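Local coordinates for outer surface protein (Borrelia burgdorferi, PDB 5IZT), which is of unknown function but belongs to the Borrelia BbCRASP-1-like (PFam54_60) surface lipoproteins, some of whose members bind complement regulators, at residues E302-K307 and K330-K335; F204-D209 and K251-M256; A217-D222 and T272-N277. All coordinates share one frame; numbering follows the deposited sequence. Where two conformers were deposited one is given.

Interaction 1 (E302-K307 and K330-K335); sequences EEINKK and KELKSK
Ile304 and Leu332 meet through branched aliphatic side chains in an antiparallel helical hairpin, and no ring takes part in this contact. The flat group beside it is the Glu303 carboxylate, which has a lysine amine at each oxygen. Lys307 NZ bonds Glu303 OE2 at 2.9 Å, nearly in line with the CD–OE2 bond. Lys306 NZ reaches Glu303 OE1 at 3.1 Å, in a weak bond. The two salt bridges form a small network on one helix, and they probably hold the carboxylate against rotation. Lys307 NZ also pairs with the C-terminal carboxylate of Met396.

In the hairpin, helix 280-316 and helix 322-359 run side by side, consistent with the coiled coil predicted here. They come close at Ile304 and Leu332, whose CA atoms are 6.5 Å apart. Ile304 has its CG2 anti to the backbone N, and this methyl lies 4.2 Å from Leu332 CB. Its other branch carries CD1 to 4.1 Å from the carbonyl O of Leu332. Helix 179-197 adds Ile191 against Ile304 and Leu187 against Leu332. Ile395 of helix 366-395 also packs on Ile304.

Lys307 joins the contact with the base of its side chain alone. Bends at chi2 (-59°) and chi4 (-72°) turn NZ back to Glu303. What faces Leu332 is the base of the chain, with Lys307 CB 4.1 Å from Leu332 CD1.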
loop_
_atom_site.group_PDB
_atom_site.type_symbol
_atom_site.label_atom_id
_atom_site.label_comp_id
_atom_site.label_asym_id
_atom_site.label_seq_id
_atom_site.Cartn_x
_atom_site.Cartn_y
_atom_site.Cartn_z
ATOM N N GLU A 302 -12.278 3.525 3.481
ATOM C CA GLU A 302 -13.653 3.177 3.835
ATOM C C GLU A 302 -14.027 3.692 5.222
ATOM O O GLU A 302 -15.177 4.078 5.452
ATOM C CB GLU A 302 -13.866 1.664 3.743
ATOM C CG GLU A 302 -15.340 1.243 3.804
ATOM C CD GLU A 302 -16.266 2.083 2.912
ATOM O OE1 GLU A 302 -15.941 2.323 1.725
ATOM O OE2 GLU A 302 -17.347 2.481 3.407
ATOM N N GLU A 303 -13.082 3.674 6.165
ATOM C CA GLU A 303 -13.363 4.170 7.508
ATOM C C GLU A 303 -13.672 5.666 7.500
ATOM O O GLU A 303 -14.599 6.115 8.186
ATOM C CB GLU A 303 -12.173 3.859 8.429
ATOM C CG GLU A 303 -12.436 4.093 9.913
ATOM C CD GLU A 303 -13.465 3.143 10.502
ATOM O OE1 GLU A 303 -13.524 1.969 10.075
ATOM O OE2 GLU A 303 -14.212 3.580 11.406
ATOM N N ILE A 304 -12.915 6.452 6.723
ATOM C CA ILE A 304 -13.193 7.881 6.600
ATOM C C ILE A 304 -14.579 8.098 6.015
ATOM O O ILE A 304 -15.360 8.916 6.513
ATOM C CB ILE A 304 -12.116 8.577 5.748
ATOM C CG1 ILE A 304 -10.766 8.548 6.464
ATOM C CG2 ILE A 304 -12.533 10.015 5.414
ATOM C CD1 ILE A 304 -9.597 9.022 5.609
ATOM N N ASN A 305 -14.900 7.371 4.939
ATOM C CA ASN A 305 -16.229 7.453 4.332
ATOM C C ASN A 305 -17.324 7.167 5.357
ATOM O O ASN A 305 -18.322 7.897 5.441
ATOM C CB ASN A 305 -16.316 6.462 3.166
ATOM C CG ASN A 305 -17.155 6.967 2.013
ATOM O OD1 ASN A 305 -17.363 8.166 1.853
ATOM N ND2 ASN A 305 -17.636 6.043 1.189
ATOM N N LYS A 306 -17.141 6.111 6.166
ATOM C CA LYS A 306 -18.140 5.772 7.187
ATOM C C LYS A 306 -18.277 6.879 8.228
ATOM O O LYS A 306 -19.393 7.196 8.670
ATOM C CB LYS A 306 -17.764 4.467 7.890
ATOM C CG LYS A 306 -17.875 3.211 7.043
ATOM C CD LYS A 306 -17.737 1.948 7.900
ATOM C CE LYS A 306 -16.403 1.891 8.626
ATOM N NZ LYS A 306 -16.343 0.778 9.618
ATOM N N LYS A 307 -17.149 7.443 8.673
ATOM C CA LYS A 307 -17.190 8.497 9.690
ATOM C C LYS A 307 -17.871 9.758 9.181
ATOM O O LYS A 307 -18.570 10.442 9.942
ATOM C CB LYS A 307 -15.776 8.802 10.180
ATOM C CG LYS A 307 -15.255 7.698 11.110
ATOM C CD LYS A 307 -16.185 7.570 12.321
ATOM C CE LYS A 307 -15.497 6.947 13.525
ATOM N NZ LYS A 307 -15.257 5.501 13.306
ATOM N N LYS A 330 -12.178 18.555 8.916
ATOM C CA LYS A 330 -10.777 18.954 8.808
ATOM C C LYS A 330 -9.853 17.857 9.323
ATOM O O LYS A 330 -8.828 17.552 8.700
ATOM C CB LYS A 330 -10.533 20.262 9.580
ATOM C CG LYS A 330 -11.215 21.508 9.020
ATOM C CD LYS A 330 -10.767 22.750 9.813
ATOM C CE LYS A 330 -11.551 24.013 9.462
ATOM N NZ LYS A 330 -11.675 24.255 7.994
ATOM N N GLU A 331 -10.211 17.237 10.451
ATOM C CA GLU A 331 -9.383 16.163 11.002
ATOM C C GLU A 331 -9.366 14.947 10.083
ATOM O O GLU A 331 -8.306 14.338 9.871
ATOM C CB GLU A 331 -9.881 15.778 12.399
ATOM C CG GLU A 331 -9.410 16.753 13.474
ATOM C CD GLU A 331 -10.168 16.655 14.795
ATOM O OE1 GLU A 331 -10.879 15.649 15.020
ATOM O OE2 GLU A 331 -10.046 17.601 15.609
ATOM N N LEU A 332 -10.522 14.584 9.519
ATOM C CA LEU A 332 -10.554 13.448 8.601
ATOM C C LEU A 332 -9.722 13.734 7.360
ATOM O O LEU A 332 -9.032 12.845 6.845
ATOM C CB LEU A 332 -12.001 13.123 8.220
ATOM C CG LEU A 332 -12.872 12.514 9.336
ATOM C CD1 LEU A 332 -14.335 12.375 8.923
ATOM C CD2 LEU A 332 -12.314 11.152 9.705
ATOM N N LYS A 333 -9.788 14.967 6.854
ATOM C CA LYS A 333 -8.976 15.339 5.693
ATOM C C LYS A 333 -7.485 15.312 6.023
ATOM O O LYS A 333 -6.664 14.905 5.188
ATOM C CB LYS A 333 -9.411 16.713 5.179
ATOM C CG LYS A 333 -8.571 17.251 4.024
ATOM C CD LYS A 333 -9.223 18.497 3.454
ATOM C CE LYS A 333 -8.317 19.223 2.466
ATOM N NZ LYS A 333 -8.866 20.577 2.156
ATOM N N SER A 334 -7.107 15.746 7.229
ATOM C CA SER A 334 -5.706 15.630 7.628
ATOM C C SER A 334 -5.259 14.172 7.642
ATOM O O SER A 334 -4.134 13.849 7.220
ATOM C CB SER A 334 -5.503 16.268 9.001
ATOM O OG SER A 334 -4.193 16.032 9.472
ATOM N N LYS A 335 -6.126 13.277 8.131
ATOM C CA LYS A 335 -5.800 11.850 8.164
ATOM C C LYS A 335 -5.742 11.267 6.757
ATOM O O LYS A 335 -4.899 10.406 6.474
ATOM C CB LYS A 335 -6.824 11.091 9.011
ATOM C CG LYS A 335 -6.863 11.483 10.486
ATOM C CD LYS A 335 -5.514 11.337 11.164
ATOM C CE LYS A 335 -5.581 11.829 12.606
ATOM N NZ LYS A 335 -4.257 12.283 13.116
#

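Interaction 2 (F204-D209 and K251-M256); sequences FRETYD and KFYALM
Tyr253 projects from helix 243-255 and meets Phe204 on one ring face and Glu206 at its hydroxyl end. Both partners come from the irregular loop between helix 179-197 and helix 243-255.

Phe204 has CG anti to its backbone N (chi1 169°), which directs the ring at the helix. Its CZ lies 3.7 Å above the plane of the Tyr253 ring, offset toward the rim. The two rings come nearest at Phe204 CE2 and Tyr253 CD2, 3.5 Å apart. The ring planes make 54° and the centroids are 5.2 Å apart, an oblique pair.

Glu206 lies across the other end of the tyrosine. Its side chain is extended beyond CG and delivers the carboxylate to the ring edge. Tyr253 OH donates a 2.7 Å hydrogen bond to Glu206 OE2, which receives it on the anti lone pair. OE2 lies in the plane of the ring, while the carboxylate plane stands 87° from it. The same OE2 also forms a salt bridge with NE of Arg249, one helical turn before Tyr253, so a single helix grips this oxygen twice. The bond to Glu206 gives the hydroxyl of the buried tyrosine an acceptor and probably steadies the position of its outer end.

The surrounding elements are helices and loops; the fold has no strands. Ile263 of helix 260-274 touches both Phe204 and Tyr253, and Phe211, further along the loop, meets the Tyr253 ring edge-to-face. Helices 280-316 and 322-359 pack on Phe252 and Leu255.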
loop_
_atom_site.group_PDB
_atom_site.type_symbol
_atom_site.label_atom_id
_atom_site.label_comp_id
_atom_site.label_asym_id
_atom_site.label_seq_id
_atom_site.Cartn_x
_atom_site.Cartn_y
_atom_site.Cartn_z
ATOM N N PHE A 204 -4.852 -4.237 -16.905
ATOM C CA PHE A 204 -3.657 -4.890 -16.398
ATOM C C PHE A 204 -3.955 -6.361 -16.153
ATOM O O PHE A 204 -5.028 -6.712 -15.656
ATOM C CB PHE A 204 -3.231 -4.181 -15.115
ATOM C CG PHE A 204 -2.178 -4.886 -14.318
ATOM C CD1 PHE A 204 -0.845 -4.545 -14.461
ATOM C CD2 PHE A 204 -2.526 -5.844 -13.384
ATOM C CE1 PHE A 204 0.126 -5.175 -13.703
ATOM C CE2 PHE A 204 -1.569 -6.471 -12.620
ATOM C CZ PHE A 204 -0.239 -6.140 -12.781
ATOM N N ARG A 205 -2.996 -7.228 -16.488
ATOM C CA ARG A 205 -3.152 -8.650 -16.221
ATOM C C ARG A 205 -1.856 -9.236 -15.676
ATOM O O ARG A 205 -0.760 -8.860 -16.097
ATOM C CB ARG A 205 -3.581 -9.417 -17.478
ATOM C CG ARG A 205 -4.490 -10.593 -17.161
ATOM C CD ARG A 205 -4.904 -11.339 -18.412
ATOM N NE ARG A 205 -5.916 -12.361 -18.143
ATOM C CZ ARG A 205 -5.647 -13.626 -17.825
ATOM N NH1 ARG A 205 -4.390 -14.041 -17.732
ATOM N NH2 ARG A 205 -6.640 -14.479 -17.603
ATOM N N GLU A 206 -2.003 -10.135 -14.709
ATOM C CA GLU A 206 -0.866 -10.795 -14.072
ATOM C C GLU A 206 -0.256 -11.855 -14.998
ATOM O O GLU A 206 -0.974 -12.673 -15.579
ATOM C CB GLU A 206 -1.357 -11.418 -12.768
ATOM C CG GLU A 206 -0.457 -12.388 -12.078
ATOM C CD GLU A 206 -1.082 -12.893 -10.787
ATOM O OE1 GLU A 206 -1.916 -13.827 -10.836
ATOM O OE2 GLU A 206 -0.729 -12.377 -9.722
ATOM N N THR A 207 1.072 -11.847 -15.129
ATOM C CA THR A 207 1.751 -12.858 -15.926
ATOM C C THR A 207 1.766 -14.202 -15.206
ATOM O O THR A 207 1.547 -14.295 -13.997
ATOM C CB THR A 207 3.181 -12.435 -16.239
ATOM O OG1 THR A 207 3.869 -12.185 -15.012
ATOM C CG2 THR A 207 3.184 -11.172 -17.092
ATOM N N TYR A 208 2.044 -15.266 -15.969
ATOM C CA TYR A 208 1.978 -16.594 -15.369
ATOM C C TYR A 208 2.982 -16.739 -14.226
ATOM O O TYR A 208 2.666 -17.333 -13.189
ATOM C CB TYR A 208 2.212 -17.690 -16.414
ATOM C CG TYR A 208 2.030 -19.054 -15.798
ATOM C CD1 TYR A 208 0.754 -19.587 -15.633
ATOM C CD2 TYR A 208 3.116 -19.795 -15.343
ATOM C CE1 TYR A 208 0.563 -20.825 -15.052
ATOM C CE2 TYR A 208 2.934 -21.036 -14.758
ATOM C CZ TYR A 208 1.656 -21.547 -14.619
ATOM O OH TYR A 208 1.463 -22.782 -14.045
ATOM N N ASP A 209 4.194 -16.206 -14.390
ATOM C CA ASP A 209 5.183 -16.301 -13.320
ATOM C C ASP A 209 5.020 -15.203 -12.257
ATOM O O ASP A 209 5.945 -15.004 -11.456
ATOM C CB ASP A 209 6.614 -16.316 -13.905
ATOM C CG ASP A 209 7.045 -14.989 -14.546
ATOM O OD1 ASP A 209 6.373 -13.954 -14.388
ATOM O OD2 ASP A 209 8.091 -14.984 -15.233
ATOM N N LYS A 251 -3.326 -6.508 -4.407
ATOM C CA LYS A 251 -3.061 -5.355 -3.544
ATOM C C LYS A 251 -1.641 -4.839 -3.751
ATOM O O LYS A 251 -1.406 -3.628 -3.691
ATOM C CB LYS A 251 -3.284 -5.715 -2.077
ATOM C CG LYS A 251 -4.673 -6.312 -1.824
ATOM C CD LYS A 251 -5.538 -5.427 -1.018
ATOM C CE LYS A 251 -6.927 -6.053 -0.848
ATOM N NZ LYS A 251 -7.910 -5.406 -1.759
ATOM N N PHE A 252 -0.669 -5.743 -3.948
ATOM C CA PHE A 252 0.683 -5.278 -4.258
ATOM C C PHE A 252 0.717 -4.576 -5.610
ATOM O O PHE A 252 1.392 -3.548 -5.768
ATOM C CB PHE A 252 1.699 -6.426 -4.254
ATOM C CG PHE A 252 3.096 -5.954 -4.523
ATOM C CD1 PHE A 252 3.804 -5.252 -3.537
ATOM C CD2 PHE A 252 3.683 -6.144 -5.770
ATOM C CE1 PHE A 252 5.088 -4.774 -3.786
ATOM C CE2 PHE A 252 4.983 -5.656 -6.039
ATOM C CZ PHE A 252 5.685 -4.982 -5.038
ATOM N N TYR A 253 0.016 -5.116 -6.600
ATOM C CA TYR A 253 -0.039 -4.444 -7.906
ATOM C C TYR A 253 -0.680 -3.071 -7.784
ATOM O O TYR A 253 -0.259 -2.112 -8.451
ATOM C CB TYR A 253 -0.804 -5.301 -8.915
ATOM C CG TYR A 253 -0.252 -6.707 -9.064
ATOM C CD1 TYR A 253 1.096 -6.969 -8.839
ATOM C CD2 TYR A 253 -1.090 -7.779 -9.392
ATOM C CE1 TYR A 253 1.607 -8.267 -8.943
ATOM C CE2 TYR A 253 -0.575 -9.096 -9.505
ATOM C CZ TYR A 253 0.763 -9.322 -9.286
ATOM O OH TYR A 253 1.275 -10.611 -9.403
ATOM N N ALA A 254 -1.713 -2.958 -6.939
ATOM C CA ALA A 254 -2.377 -1.677 -6.724
ATOM C C ALA A 254 -1.457 -0.675 -6.035
ATOM O O ALA A 254 -1.505 0.524 -6.332
ATOM C CB ALA A 254 -3.646 -1.877 -5.902
ATOM N N LEU A 255 -0.632 -1.151 -5.099
ATOM C CA LEU A 255 0.342 -0.291 -4.437
ATOM C C LEU A 255 1.311 0.325 -5.442
ATOM O O LEU A 255 1.734 1.483 -5.285
ATOM C CB LEU A 255 1.108 -1.108 -3.391
ATOM C CG LEU A 255 2.291 -0.431 -2.712
ATOM C CD1 LEU A 255 1.841 0.800 -1.908
ATOM C CD2 LEU A 255 2.997 -1.469 -1.827
ATOM N N MET A 256 1.675 -0.443 -6.472
ATOM C CA MET A 256 2.540 -0.011 -7.563
ATOM C C MET A 256 1.767 0.626 -8.710
ATOM O O MET A 256 2.309 0.759 -9.818
ATOM C CB MET A 256 3.352 -1.209 -8.074
ATOM C CG MET A 256 4.045 -1.918 -6.949
ATOM S SD MET A 256 5.399 -0.872 -6.394
ATOM C CE MET A 256 6.618 -1.347 -7.614
#

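Interaction 3 (A217-D222 and T272-N277); sequences AFELLD and TLYNEN. Unlike the reference sequence in segment 272-277: Thr272 (reference Ala).
A loop-to-helix contact at the surface joins Leu220 and Glu219 to Tyr274, which lies late in helix 260-274. The loop belongs to the long connection between helix 179-197 and helix 243-255. The chain turns helically through 217-219 but does not form a regular helix, and Leu220 N bonds Ala217 O at 3.3 Å. This turn sets Leu220 and Glu219 facing the tyrosine.

Leu220 makes the firm part of the contact. Its branched end sits at the CD1–CE1 edge of the Tyr274 ring, with CG in the ring plane. Leu220 CD1 is 3.9 Å from Tyr274 CD1. Leu220 CD2 approaches the next ring carbon, Tyr274 CE1, also at 3.9 Å. The branch point, Leu220 CG, lies at the same distance from Tyr274 CE1. Both methyls stay close to the ring plane, slightly to the same side of it, so the leucine meets the edge and not a face. Tyr274 has its CG anti to the backbone N (chi1 -174°), which swings the ring out to the loop.

Glu219 reaches the hydroxyl end of the ring with an extended side chain. Its OE1 is 3.2 Å from Tyr274 OH. Glu219 was deposited in two conformers, so this approach is doubtful.

The contact lies about 20 Å from the centre of the chain, where helix 260-274 gives way to helix 280-316. His280, at the start of helix 280-316, stacks on the Tyr274 ring and bonds the Tyr274 carbonyl through NE2. Arg284 of the same helix binds the carbonyl O of Leu220. Ala217 packs on Ile283, and Leu273 packs on Leu369 and Ala370 of helix 366-395.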
loop_
_atom_site.group_PDB
_atom_site.type_symbol
_atom_site.label_atom_id
_atom_site.label_comp_id
_atom_site.label_asym_id
_atom_site.label_seq_id
_atom_site.Cartn_x
_atom_site.Cartn_y
_atom_site.Cartn_z
ATOM N N ALA A 217 9.115 -13.936 -4.071
ATOM C CA ALA A 217 8.509 -13.210 -2.953
ATOM C C ALA A 217 7.154 -13.793 -2.545
ATOM O O ALA A 217 6.846 -13.899 -1.353
ATOM C CB ALA A 217 8.368 -11.728 -3.303
ATOM N N PHE A 218 6.299 -14.110 -3.513
ATOM C CA PHE A 218 4.984 -14.623 -3.150
ATOM C C PHE A 218 5.058 -16.050 -2.634
ATOM O O PHE A 218 4.167 -16.489 -1.911
ATOM C CB PHE A 218 4.039 -14.542 -4.351
ATOM C CG PHE A 218 3.736 -13.130 -4.789
ATOM C CD1 PHE A 218 3.650 -12.105 -3.847
ATOM C CD2 PHE A 218 3.525 -12.826 -6.131
ATOM C CE1 PHE A 218 3.351 -10.791 -4.245
ATOM C CE2 PHE A 218 3.226 -11.524 -6.540
ATOM C CZ PHE A 218 3.130 -10.501 -5.587
ATOM N N GLU A 219 6.087 -16.803 -3.009
ATOM C CA GLU A 219 6.219 -18.149 -2.464
ATOM C C GLU A 219 6.505 -18.126 -0.966
ATOM O O GLU A 219 6.174 -19.087 -0.254
ATOM C CB GLU A 219 7.320 -18.912 -3.205
ATOM C CG GLU A 219 7.299 -20.414 -2.945
ATOM C CD GLU A 219 8.141 -21.182 -3.942
ATOM O OE1 GLU A 219 9.180 -20.642 -4.363
ATOM O OE2 GLU A 219 7.760 -22.315 -4.309
ATOM N N LEU A 220 7.105 -17.049 -0.470
ATOM C CA LEU A 220 7.580 -16.977 0.906
ATOM C C LEU A 220 6.500 -16.575 1.902
ATOM O O LEU A 220 6.784 -16.502 3.103
ATOM C CB LEU A 220 8.751 -15.986 1.002
ATOM C CG LEU A 220 10.003 -16.473 0.271
ATOM C CD1 LEU A 220 11.015 -15.331 0.237
ATOM C CD2 LEU A 220 10.551 -17.681 1.005
ATOM N N LEU A 221 5.296 -16.264 1.445
ATOM C CA LEU A 221 4.255 -15.757 2.332
ATOM C C LEU A 221 2.943 -16.496 2.096
ATOM O O LEU A 221 2.700 -17.035 1.013
ATOM C CB LEU A 221 4.046 -14.253 2.115
ATOM C CG LEU A 221 5.233 -13.351 2.415
ATOM C CD1 LEU A 221 4.946 -11.976 1.863
ATOM C CD2 LEU A 221 5.462 -13.283 3.930
ATOM N N ASP A 222 2.107 -16.527 3.131
ATOM C CA ASP A 222 0.698 -16.872 2.999
ATOM C C ASP A 222 -0.117 -15.594 2.841
ATOM O O ASP A 222 0.367 -14.495 3.085
ATOM C CB ASP A 222 0.189 -17.619 4.229
ATOM C CG ASP A 222 0.786 -18.999 4.377
ATOM O OD1 ASP A 222 1.295 -19.533 3.370
ATOM O OD2 ASP A 222 0.731 -19.551 5.504
ATOM N N THR A 272 16.347 -12.026 -7.741
ATOM C CA THR A 272 17.780 -12.000 -7.462
ATOM C C THR A 272 18.062 -12.250 -5.986
ATOM O O THR A 272 18.934 -13.059 -5.635
ATOM C CB THR A 272 18.380 -10.661 -7.902
ATOM O OG1 THR A 272 18.301 -10.549 -9.332
ATOM C CG2 THR A 272 19.846 -10.561 -7.465
ATOM N N LEU A 273 17.348 -11.543 -5.103
ATOM C CA LEU A 273 17.531 -11.753 -3.664
ATOM C C LEU A 273 17.255 -13.193 -3.262
ATOM O O LEU A 273 17.896 -13.729 -2.350
ATOM C CB LEU A 273 16.609 -10.821 -2.874
ATOM C CG LEU A 273 16.921 -9.327 -2.907
ATOM C CD1 LEU A 273 15.821 -8.594 -2.165
ATOM C CD2 LEU A 273 18.282 -9.073 -2.258
ATOM N N TYR A 274 16.269 -13.825 -3.898
ATOM C CA TYR A 274 15.832 -15.155 -3.484
ATOM C C TYR A 274 16.891 -16.226 -3.721
ATOM O O TYR A 274 16.834 -17.285 -3.079
ATOM C CB TYR A 274 14.540 -15.483 -4.231
ATOM C CG TYR A 274 13.853 -16.772 -3.840
ATOM C CD1 TYR A 274 12.943 -16.822 -2.783
ATOM C CD2 TYR A 274 14.137 -17.948 -4.533
ATOM C CE1 TYR A 274 12.302 -18.015 -2.452
ATOM C CE2 TYR A 274 13.528 -19.139 -4.205
ATOM C CZ TYR A 274 12.619 -19.179 -3.168
ATOM O OH TYR A 274 12.038 -20.401 -2.882
ATOM N N ASN A 275 17.886 -15.928 -4.568
ATOM C CA ASN A 275 18.963 -16.864 -4.898
ATOM C C ASN A 275 19.724 -17.351 -3.670
ATOM O O ASN A 275 20.297 -18.451 -3.697
ATOM C CB ASN A 275 19.942 -16.194 -5.860
ATOM C CG ASN A 275 19.394 -16.084 -7.255
ATOM O OD1 ASN A 275 18.537 -16.867 -7.648
ATOM N ND2 ASN A 275 19.914 -15.137 -8.029
ATOM N N GLU A 276 19.791 -16.541 -2.609
ATOM C CA GLU A 276 20.459 -16.921 -1.363
ATOM C C GLU A 276 19.405 -16.987 -0.272
ATOM O O GLU A 276 18.677 -16.009 -0.061
ATOM C CB GLU A 276 21.537 -15.899 -0.979
ATOM C CG GLU A 276 22.610 -15.664 -2.027
ATOM C CD GLU A 276 23.659 -16.735 -2.021
ATOM O OE1 GLU A 276 23.635 -17.581 -1.104
ATOM O OE2 GLU A 276 24.519 -16.723 -2.924
ATOM N N ASN A 277 19.284 -18.144 0.394
ATOM C CA ASN A 277 18.186 -18.229 1.359
ATOM C C ASN A 277 18.452 -17.417 2.621
ATOM O O ASN A 277 17.507 -17.151 3.371
ATOM C CB ASN A 277 17.825 -19.690 1.715
ATOM C CG ASN A 277 18.902 -20.405 2.487
ATOM O OD1 ASN A 277 20.084 -20.082 2.379
ATOM N ND2 ASN A 277 18.491 -21.397 3.285
#

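How the interactions relate
Interactions 2 and 3 are neighbours, with centres about 17 Å apart. They touch directly: Tyr253 OH of interaction 2 lies 3.6 Å from Phe218 CE2 in segment 217-222. Their segments alternate along the chain. The long connection between helices 179-197 and 243-255 supplies one segment to each, and its residues touch both helix 243-255 and helix 260-274. Interaction 1 lies on the opposite side of the chain's centre. Its centre is about 28 Å from that of interaction 2 and about 37 Å from that of interaction 3, and it touches neither. Helix 280-316 spans the gap, with residues near interaction 3 at its start and Ile304 of interaction 1 further along.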